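PDB 3UZO: branched-chain-amino-acid aminotransferase from Deinococcus radiodurans, which probably catalyses transfer of the amino group of leucine, isoleucine or valine to 2-oxoglutarate, using pyridoxal 5'-phosphate as cofactor. Local coordinates for residues A[189-194]-A[228-233]; A[235-240]-A[257-262]. All coordinates share one frame; numbering follows the deposited sequence.

Contact 1 of 2, residues A[189-194]-A[228-233]; sequences DYDRAA and LDPATH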
ATOM      1  N   ASP A 189      14.611   2.195 -11.760  1.00 14.99           N
ATOM      2  CA  ASP A 189      14.630   3.541 -11.196  1.00 17.43           C
ATOM      3  C   ASP A 189      13.539   3.649 -10.134  1.00 15.01           C
ATOM      4  O   ASP A 189      13.597   4.511  -9.255  1.00 14.35           O
ATOM      5  CB  ASP A 189      14.365   4.587 -12.283  1.00 25.10           C
ATOM      6  CG  ASP A 189      15.571   4.830 -13.175  1.00 29.32           C
ATOM      7  OD1 ASP A 189      15.412   5.521 -14.205  1.00 32.34           O
ATOM      8  OD2 ASP A 189      16.674   4.343 -12.845  1.00 31.73           O
ATOM      9  N   TYR A 190      12.538   2.775 -10.227  1.00 14.17           N
ATOM     10  CA  TYR A 190      11.427   2.791  -9.276  1.00 14.96           C
ATOM     11  C   TYR A 190      11.799   2.211  -7.917  1.00 14.85           C
ATOM     12  O   TYR A 190      12.751   1.435  -7.799  1.00 13.27           O
ATOM     13  CB  TYR A 190      10.234   2.006  -9.828  1.00 16.02           C
ATOM     14  CG  TYR A 190       9.535   2.652 -10.992  1.00 18.60           C
ATOM     15  CD1 TYR A 190       9.716   2.179 -12.293  1.00 18.59           C
ATOM     16  CD2 TYR A 190       8.670   3.726 -10.795  1.00 19.29           C
ATOM     17  CE1 TYR A 190       9.051   2.756 -13.371  1.00 18.65           C
ATOM     18  CE2 TYR A 190       7.996   4.313 -11.868  1.00 23.08           C
ATOM     19  CZ  TYR A 190       8.191   3.822 -13.153  1.00 22.66           C
ATOM     20  OH  TYR A 190       7.517   4.391 -14.213  1.00 22.63           O
ATOM     21  N   ASP A 191      11.032   2.594  -6.900  1.00 15.25           N
ATOM     22  CA  ASP A 191      11.230   2.113  -5.539  1.00 14.71           C
ATOM     23  C   ASP A 191       9.956   1.393  -5.102  1.00 15.49           C
ATOM     24  O   ASP A 191       8.846   1.833  -5.403  1.00 15.20           O
ATOM     25  CB  ASP A 191      11.466   3.269  -4.562  1.00 17.64           C
ATOM     26  CG  ASP A 191      12.682   4.107  -4.914  1.00 19.44           C
ATOM     27  OD1 ASP A 191      13.789   3.544  -5.036  1.00 16.98           O
ATOM     28  OD2 ASP A 191      12.523   5.341  -5.053  1.00 22.13           O
ATOM     29  N   ARG A 192      10.117   0.284  -4.397  1.00 11.62           N
ATOM     30  CA  ARG A 192       8.961  -0.450  -3.896  1.00 12.12           C
ATOM     31  C   ARG A 192       8.751   0.000  -2.457  1.00 10.66           C
ATOM     32  O   ARG A 192       7.674  -0.182  -1.889  1.00 11.75           O
ATOM     33  CB  ARG A 192       9.213  -1.963  -3.929  1.00 21.16           C
ATOM     34  CG  ARG A 192      10.363  -2.426  -3.037  1.00 24.19           C
ATOM     35  CD  ARG A 192      10.595  -3.935  -3.106  1.00 27.49           C
ATOM     36  NE  ARG A 192       9.718  -4.708  -2.222  1.00 32.14           N
ATOM     37  CZ  ARG A 192       8.425  -4.924  -2.440  1.00 28.64           C
ATOM     38  NH1 ARG A 192       7.847  -4.425  -3.522  1.00 30.74           N
ATOM     39  NH2 ARG A 192       7.709  -5.639  -1.576  1.00 29.63           N
ATOM     40  N   ALA A 193       9.784   0.597  -1.869  1.00 14.24           N
ATOM     41  CA  ALA A 193       9.698   1.052  -0.484  1.00 14.33           C
ATOM     42  C   ALA A 193      10.549   2.286  -0.207  1.00 15.60           C
ATOM     43  O   ALA A 193      11.541   2.534  -0.891  1.00 14.07           O
ATOM     44  CB  ALA A 193      10.106  -0.077   0.453  1.00 17.30           C
ATOM     45  N   ALA A 194      10.152   3.050   0.807  1.00 15.14           N
ATOM     46  CA  ALA A 194      10.870   4.260   1.195  1.00 16.70           C
ATOM     47  C   ALA A 194      11.960   3.951   2.219  1.00 15.47           C
ATOM     48  O   ALA A 194      11.977   2.884   2.819  1.00 15.22           O
ATOM     49  CB  ALA A 194       9.894   5.289   1.771  1.00  8.65           C
ATOM     50  N   LEU A 228      17.276  -1.317  -5.432  1.00 12.58           N
ATOM     51  CA  LEU A 228      18.434  -0.697  -4.803  1.00 15.01           C
ATOM     52  C   LEU A 228      17.920   0.214  -3.695  1.00 15.91           C
ATOM     53  O   LEU A 228      16.733   0.536  -3.666  1.00 16.83           O
ATOM     54  CB  LEU A 228      19.209   0.125  -5.837  1.00 18.51           C
ATOM     55  CG  LEU A 228      19.636  -0.623  -7.101  1.00 18.84           C
ATOM     56  CD1 LEU A 228      20.382   0.319  -8.044  1.00 17.23           C
ATOM     57  CD2 LEU A 228      20.507  -1.806  -6.708  1.00 19.93           C
ATOM     58  N   ASP A 229      18.800   0.643  -2.792  1.00 15.83           N
ATOM     59  CA  ASP A 229      18.347   1.494  -1.702  1.00 16.59           C
ATOM     60  C   ASP A 229      17.662   2.732  -2.277  1.00 17.51           C
ATOM     61  O   ASP A 229      18.175   3.375  -3.202  1.00 15.58           O
ATOM     62  CB  ASP A 229      19.512   1.892  -0.791  1.00 18.60           C
ATOM     63  CG  ASP A 229      20.486   2.835  -1.463  1.00 19.07           C
ATOM     64  OD1 ASP A 229      21.287   2.373  -2.307  1.00 15.78           O
ATOM     65  OD2 ASP A 229      20.432   4.044  -1.140  1.00 19.03           O
ATOM     66  N   PRO A 230      16.472   3.065  -1.746  1.00 19.97           N
ATOM     67  CA  PRO A 230      15.643   4.206  -2.150  1.00 21.21           C
ATOM     68  C   PRO A 230      16.373   5.551  -2.139  1.00 21.60           C
ATOM     69  O   PRO A 230      16.327   6.302  -3.111  1.00 21.79           O
ATOM     70  CB  PRO A 230      14.496   4.188  -1.131  1.00 17.80           C
ATOM     71  CG  PRO A 230      14.417   2.780  -0.712  1.00 20.09           C
ATOM     72  CD  PRO A 230      15.856   2.350  -0.614  1.00 17.24           C
ATOM     73  N   ALA A 231      17.042   5.846  -1.030  1.00 19.75           N
ATOM     74  CA  ALA A 231      17.747   7.115  -0.877  1.00 19.11           C
ATOM     75  C   ALA A 231      18.851   7.422  -1.879  1.00 20.68           C
ATOM     76  O   ALA A 231      19.034   8.580  -2.240  1.00 21.71           O
ATOM     77  CB  ALA A 231      18.303   7.232   0.525  1.00 15.72           C
ATOM     78  N   THR A 232      19.587   6.411  -2.333  1.00 23.31           N
ATOM     79  CA  THR A 232      20.683   6.679  -3.261  1.00 23.82           C
ATOM     80  C   THR A 232      20.811   5.735  -4.453  1.00 23.71           C
ATOM     81  O   THR A 232      21.518   6.043  -5.408  1.00 23.30           O
ATOM     82  CB  THR A 232      22.044   6.665  -2.524  1.00 23.46           C
ATOM     83  OG1 THR A 232      22.422   5.312  -2.236  1.00 22.93           O
ATOM     84  CG2 THR A 232      21.953   7.435  -1.217  1.00 20.28           C
ATOM     85  N   HIS A 233      20.133   4.592  -4.397  1.00 18.00           N
ATOM     86  CA  HIS A 233      20.216   3.607  -5.474  1.00 17.33           C
ATOM     87  C   HIS A 233      21.670   3.189  -5.729  1.00 16.48           C
ATOM     88  O   HIS A 233      22.135   3.162  -6.868  1.00 14.47           O
ATOM     89  CB  HIS A 233      19.590   4.162  -6.760  1.00 17.46           C
ATOM     90  CG  HIS A 233      18.099   4.026  -6.805  1.00 17.39           C
ATOM     91  ND1 HIS A 233      17.448   3.309  -7.785  1.00 19.54           N
ATOM     92  CD2 HIS A 233      17.138   4.478  -5.968  1.00 15.14           C
ATOM     93  CE1 HIS A 233      16.149   3.323  -7.547  1.00 18.47           C
ATOM     94  NE2 HIS A 233      15.934   4.025  -6.450  1.00 17.89           N
TER
HETATM   95  O   HOH W   1      15.287   0.267  -7.141  1.00 24.50           O
HETATM   96  O   HOH W   2      14.371   1.006  -4.669  1.00 18.07           O
HETATM   97  O   HOH W   3      14.795   6.691  -5.248  1.00 23.00           O
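The imidazole of H233 points its NE2 corner at the carboxylate of D191, and this single direct hydrogen bond shows how one polar pair can hold two irregular loops together. NE2 donates to D191 OD1 over 2.6 Å, with an N-H...O angle of 145°. The acceptor is met on its syn side, but the carboxylate and ring planes are turned 64° apart, so the groups meet twisted rather than flat. H233 CG lies anti to its own carbonyl carbon (chi1 -82°), a setting that carries the ring across to the other loop. The neighbouring CE1 then comes within 3.3 Å of D189 O, a buried oxygen for which the model holds no hydrogen-bonding partner. P230 lies beside the same carboxylate, its CA 3.5 Å from D191 OD1, while its CG lies 4.0 Å from A194 C.

Ordered water completes the join. One molecule bonds to both D191 OD2 and P230 O, a second lies between D191 OD1 and L228 O, and a third connects Y190 O with L228 N. D191 OD2 also accepts the backbone N-H of H196 from the second subunit, so the residue ties the two loops to the dimer interface. The next residue, R192, makes a cation-pi contact with Y207 and touches the cofactor.

In the second loop, D229 OD2 accepts from T232 N in an Asx motif and from T232 OG1. With both oxygens of D191 supplied with donors, its negative charge is probably well stabilised here, and it would tend to favour a proton on H233 NE2.

Contact 2 of 2, residues A[235-240]-A[257-262]; sequences TIEEAG and PQSPSI. With PLP (pyridoxal-5'-phosphate), chain C.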
ATOM      1  N   THR A 235      23.141   0.562  -3.377  1.00 17.02           N
ATOM      2  CA  THR A 235      23.277  -0.772  -2.825  1.00 16.92           C
ATOM      3  C   THR A 235      22.046  -1.616  -3.137  1.00 16.42           C
ATOM      4  O   THR A 235      20.974  -1.086  -3.405  1.00 14.71           O
ATOM      5  CB  THR A 235      23.487  -0.706  -1.305  1.00 29.71           C
ATOM      6  OG1 THR A 235      23.506  -2.032  -0.766  1.00 36.37           O
ATOM      7  CG2 THR A 235      22.378   0.081  -0.651  1.00 24.89           C
ATOM      8  N   ILE A 236      22.213  -2.932  -3.110  1.00 15.13           N
ATOM      9  CA  ILE A 236      21.113  -3.845  -3.390  1.00 14.25           C
ATOM     10  C   ILE A 236      20.212  -3.999  -2.168  1.00 12.96           C
ATOM     11  O   ILE A 236      20.693  -4.068  -1.041  1.00 11.22           O
ATOM     12  CB  ILE A 236      21.653  -5.223  -3.811  1.00 18.97           C
ATOM     13  CG1 ILE A 236      22.377  -5.089  -5.157  1.00 19.89           C
ATOM     14  CG2 ILE A 236      20.512  -6.245  -3.887  1.00 19.10           C
ATOM     15  CD1 ILE A 236      23.049  -6.355  -5.629  1.00 17.11           C
ATOM     16  N   GLU A 237      18.903  -4.033  -2.401  1.00 14.84           N
ATOM     17  CA  GLU A 237      17.926  -4.199  -1.333  1.00 15.19           C
ATOM     18  C   GLU A 237      17.419  -5.639  -1.399  1.00 15.83           C
ATOM     19  O   GLU A 237      17.846  -6.493  -0.614  1.00 16.39           O
ATOM     20  CB  GLU A 237      16.765  -3.215  -1.522  1.00 14.96           C
ATOM     21  CG  GLU A 237      17.118  -1.766  -1.183  1.00 14.40           C
ATOM     22  CD  GLU A 237      16.831  -1.431   0.270  1.00 15.05           C
ATOM     23  OE1 GLU A 237      15.634  -1.401   0.642  1.00 14.78           O
ATOM     24  OE2 GLU A 237      17.792  -1.204   1.040  1.00 13.72           O
ATOM     25  N   GLU A 238      16.527  -5.904  -2.350  1.00 15.18           N
ATOM     26  CA  GLU A 238      15.960  -7.243  -2.550  1.00 16.48           C
ATOM     27  C   GLU A 238      15.190  -7.259  -3.870  1.00 17.57           C
ATOM     28  O   GLU A 238      15.151  -6.243  -4.565  1.00 16.54           O
ATOM     29  CB  GLU A 238      15.035  -7.615  -1.381  1.00 16.19           C
ATOM     30  CG  GLU A 238      13.819  -6.711  -1.204  1.00 15.19           C
ATOM     31  CD  GLU A 238      12.963  -7.105  -0.003  1.00 13.16           C
ATOM     32  OE1 GLU A 238      13.032  -8.283   0.423  1.00 15.39           O
ATOM     33  OE2 GLU A 238      12.206  -6.244   0.508  1.00  8.85           O
ATOM     34  N   ALA A 239      14.574  -8.393  -4.206  1.00 23.43           N
ATOM     35  CA  ALA A 239      13.825  -8.529  -5.458  1.00 26.61           C
ATOM     36  C   ALA A 239      12.320  -8.216  -5.430  1.00 26.16           C
ATOM     37  O   ALA A 239      11.656  -8.285  -6.463  1.00 28.34           O
ATOM     38  CB  ALA A 239      14.028  -9.924  -6.025  1.00 19.25           C
ATOM     39  N   GLY A 240      11.763  -7.887  -4.274  1.00 30.80           N
ATOM     40  CA  GLY A 240      10.340  -7.591  -4.265  1.00 31.91           C
ATOM     41  C   GLY A 240       9.467  -8.826  -4.096  1.00 33.05           C
ATOM     42  O   GLY A 240       8.254  -8.725  -3.921  1.00 34.59           O
ATOM     43  N   PRO A 257      22.372  -8.326   2.016  1.00 15.40           N
ATOM     44  CA  PRO A 257      22.190  -6.947   2.471  1.00 16.19           C
ATOM     45  C   PRO A 257      21.549  -6.749   3.840  1.00 15.12           C
ATOM     46  O   PRO A 257      20.740  -7.558   4.300  1.00 11.43           O
ATOM     47  CB  PRO A 257      21.361  -6.312   1.345  1.00 23.94           C
ATOM     48  CG  PRO A 257      20.629  -7.464   0.755  1.00 26.64           C
ATOM     49  CD  PRO A 257      21.668  -8.556   0.742  1.00 22.41           C
ATOM     50  N   GLN A 258      21.942  -5.659   4.488  1.00 14.01           N
ATOM     51  CA  GLN A 258      21.403  -5.298   5.789  1.00 17.50           C
ATOM     52  C   GLN A 258      20.754  -3.947   5.557  1.00 16.46           C
ATOM     53  O   GLN A 258      21.437  -2.957   5.285  1.00 15.01           O
ATOM     54  CB  GLN A 258      22.513  -5.183   6.838  1.00 32.32           C
ATOM     55  CG  GLN A 258      21.988  -4.924   8.248  1.00 37.15           C
ATOM     56  CD  GLN A 258      23.073  -5.010   9.304  1.00 41.42           C
ATOM     57  OE1 GLN A 258      24.067  -4.282   9.252  1.00 43.36           O
ATOM     58  NE2 GLN A 258      22.889  -5.904  10.270  1.00 42.89           N
ATOM     59  N   SER A 259      19.429  -3.917   5.635  1.00 14.26           N
ATOM     60  CA  SER A 259      18.694  -2.695   5.396  1.00 15.62           C
ATOM     61  C   SER A 259      17.380  -2.659   6.148  1.00 16.72           C
ATOM     62  O   SER A 259      16.691  -3.668   6.270  1.00 18.99           O
ATOM     63  CB  SER A 259      18.412  -2.534   3.900  1.00 17.97           C
ATOM     64  OG  SER A 259      17.514  -1.464   3.667  1.00 17.33           O
ATOM     65  N   PRO A 260      17.014  -1.481   6.655  1.00 19.98           N
ATOM     66  CA  PRO A 260      15.765  -1.315   7.395  1.00 20.36           C
ATOM     67  C   PRO A 260      14.556  -1.310   6.455  1.00 19.49           C
ATOM     68  O   PRO A 260      13.415  -1.402   6.907  1.00 19.16           O
ATOM     69  CB  PRO A 260      15.961   0.033   8.079  1.00 27.04           C
ATOM     70  CG  PRO A 260      16.735   0.794   7.048  1.00 28.43           C
ATOM     71  CD  PRO A 260      17.775  -0.217   6.615  1.00 26.64           C
ATOM     72  N   SER A 261      14.805  -1.215   5.148  1.00 17.76           N
ATOM     73  CA  SER A 261      13.712  -1.167   4.180  1.00 17.20           C
ATOM     74  C   SER A 261      13.433  -2.451   3.405  1.00 17.70           C
ATOM     75  O   SER A 261      12.643  -2.443   2.451  1.00 18.85           O
ATOM     76  CB  SER A 261      13.939  -0.013   3.195  1.00 17.46           C
ATOM     77  OG  SER A 261      15.228  -0.079   2.597  1.00 15.69           O
ATOM     78  N   ILE A 262      14.074  -3.552   3.788  1.00 16.00           N
ATOM     79  CA  ILE A 262      13.821  -4.815   3.099  1.00 15.49           C
ATOM     80  C   ILE A 262      13.084  -5.747   4.056  1.00 14.04           C
ATOM     81  O   ILE A 262      13.124  -5.561   5.268  1.00 13.25           O
ATOM     82  CB  ILE A 262      15.123  -5.506   2.631  1.00 15.33           C
ATOM     83  CG1 ILE A 262      15.919  -6.002   3.839  1.00 14.05           C
ATOM     84  CG2 ILE A 262      15.961  -4.532   1.800  1.00 13.68           C
ATOM     85  CD1 ILE A 262      17.036  -6.954   3.477  1.00 16.47           C
TER
HETATM   86  N1  PLP C 371      11.083 -10.218  -0.008  1.00 16.36           N
HETATM   87  C2  PLP C 371       9.751  -9.952  -0.335  1.00 18.91           C
HETATM   88  C2A PLP C 371       9.412  -8.591  -0.948  1.00 19.00           C
HETATM   89  C3  PLP C 371       8.772 -10.976  -0.071  1.00 18.78           C
HETATM   90  O3  PLP C 371       7.480 -10.762  -0.375  1.00 21.30           O
HETATM   91  C4  PLP C 371       9.178 -12.236   0.522  1.00 18.10           C
HETATM   92  C4A PLP C 371       8.056 -13.318   0.808  1.00 20.36           C
HETATM   93  C5  PLP C 371      10.606 -12.440   0.834  1.00 16.87           C
HETATM   94  C6  PLP C 371      11.527 -11.429   0.562  1.00 16.61           C
HETATM   95  C5A PLP C 371      11.172 -13.669   1.434  1.00 16.43           C
HETATM   96  O4P PLP C 371      10.728 -13.917   2.741  1.00 15.57           O
HETATM   97  P   PLP C 371      10.388 -15.395   3.215  1.00 15.74           P
HETATM   98  O1P PLP C 371       9.294 -16.011   2.410  1.00 14.38           O
HETATM   99  O2P PLP C 371       9.994 -15.173   4.695  1.00 15.03           O
HETATM  100  O3P PLP C 371      11.701 -16.123   3.221  1.00 13.87           O
HETATM  101  O   HOH W   4      11.760  -3.697  -0.013  1.00 24.58           O
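I236 meets P257 through its backbone, with its carbonyl O 3.3 Å from P257 CB, while its side chain runs off towards I226, I288 and I290. E237 continues along the same proline: its carbonyl O lies 3.2 Å from P257 CG. The E237 side chain bends at chi2 (-91°), bringing its carboxylate down onto two serines. OE2 accepts from S259 OG at 2.7 Å, on its syn side. S261 OG donates to OE1, though the modelled 2.4 Å is unusually short and its exact length doubtful. A hydroxyl at each oxygen would limit rotation of the carboxylate, and I262 CG2 packs against its OE1 and against E237 CB.

The serines belong to a type I beta turn from S259 to I262, in which S259 OG also accepts the N-H of S261 as an ST turn. E237 and E238 both face Y227 in a classic beta bulge; their carboxylates nevertheless go to different partners, the serines and the cofactor.

E238 extends beyond CG, its OE1 reaching to 2.8 Å from PLP N1, an arrangement consistent with the carboxylate that stabilises a protonated pyridine nitrogen in class-IV aminotransferases. Its OE2, 3.4 Å from I262 CA, is bonded to L263 N and to a water that also reaches S261 O; these bonds would steady the carboxylate beside the cofactor. G240 C lies 3.2 Å from PLP C2A, the methyl carbon.

Overall arrangement
Both contacts are buried and made of loops, and they share one: residues 228-233 and 235-240 follow each other between strands 224-225 and 243-248. Their centres are about 9 Å apart. They meet directly where D229 OD1 probably accepts a hydrogen bond from T235 N and where the backbone of 228-229 packs on E237 CG. Contact 1 lies farther from the middle of the chain, against the second subunit, and relies on a histidine-carboxylate pair supplemented by water. Contact 2 is deeper, is touched by no other protein chain, and relies on serine hydroxyls that bind a carboxylate, with the adjacent carboxylate turned to the cofactor.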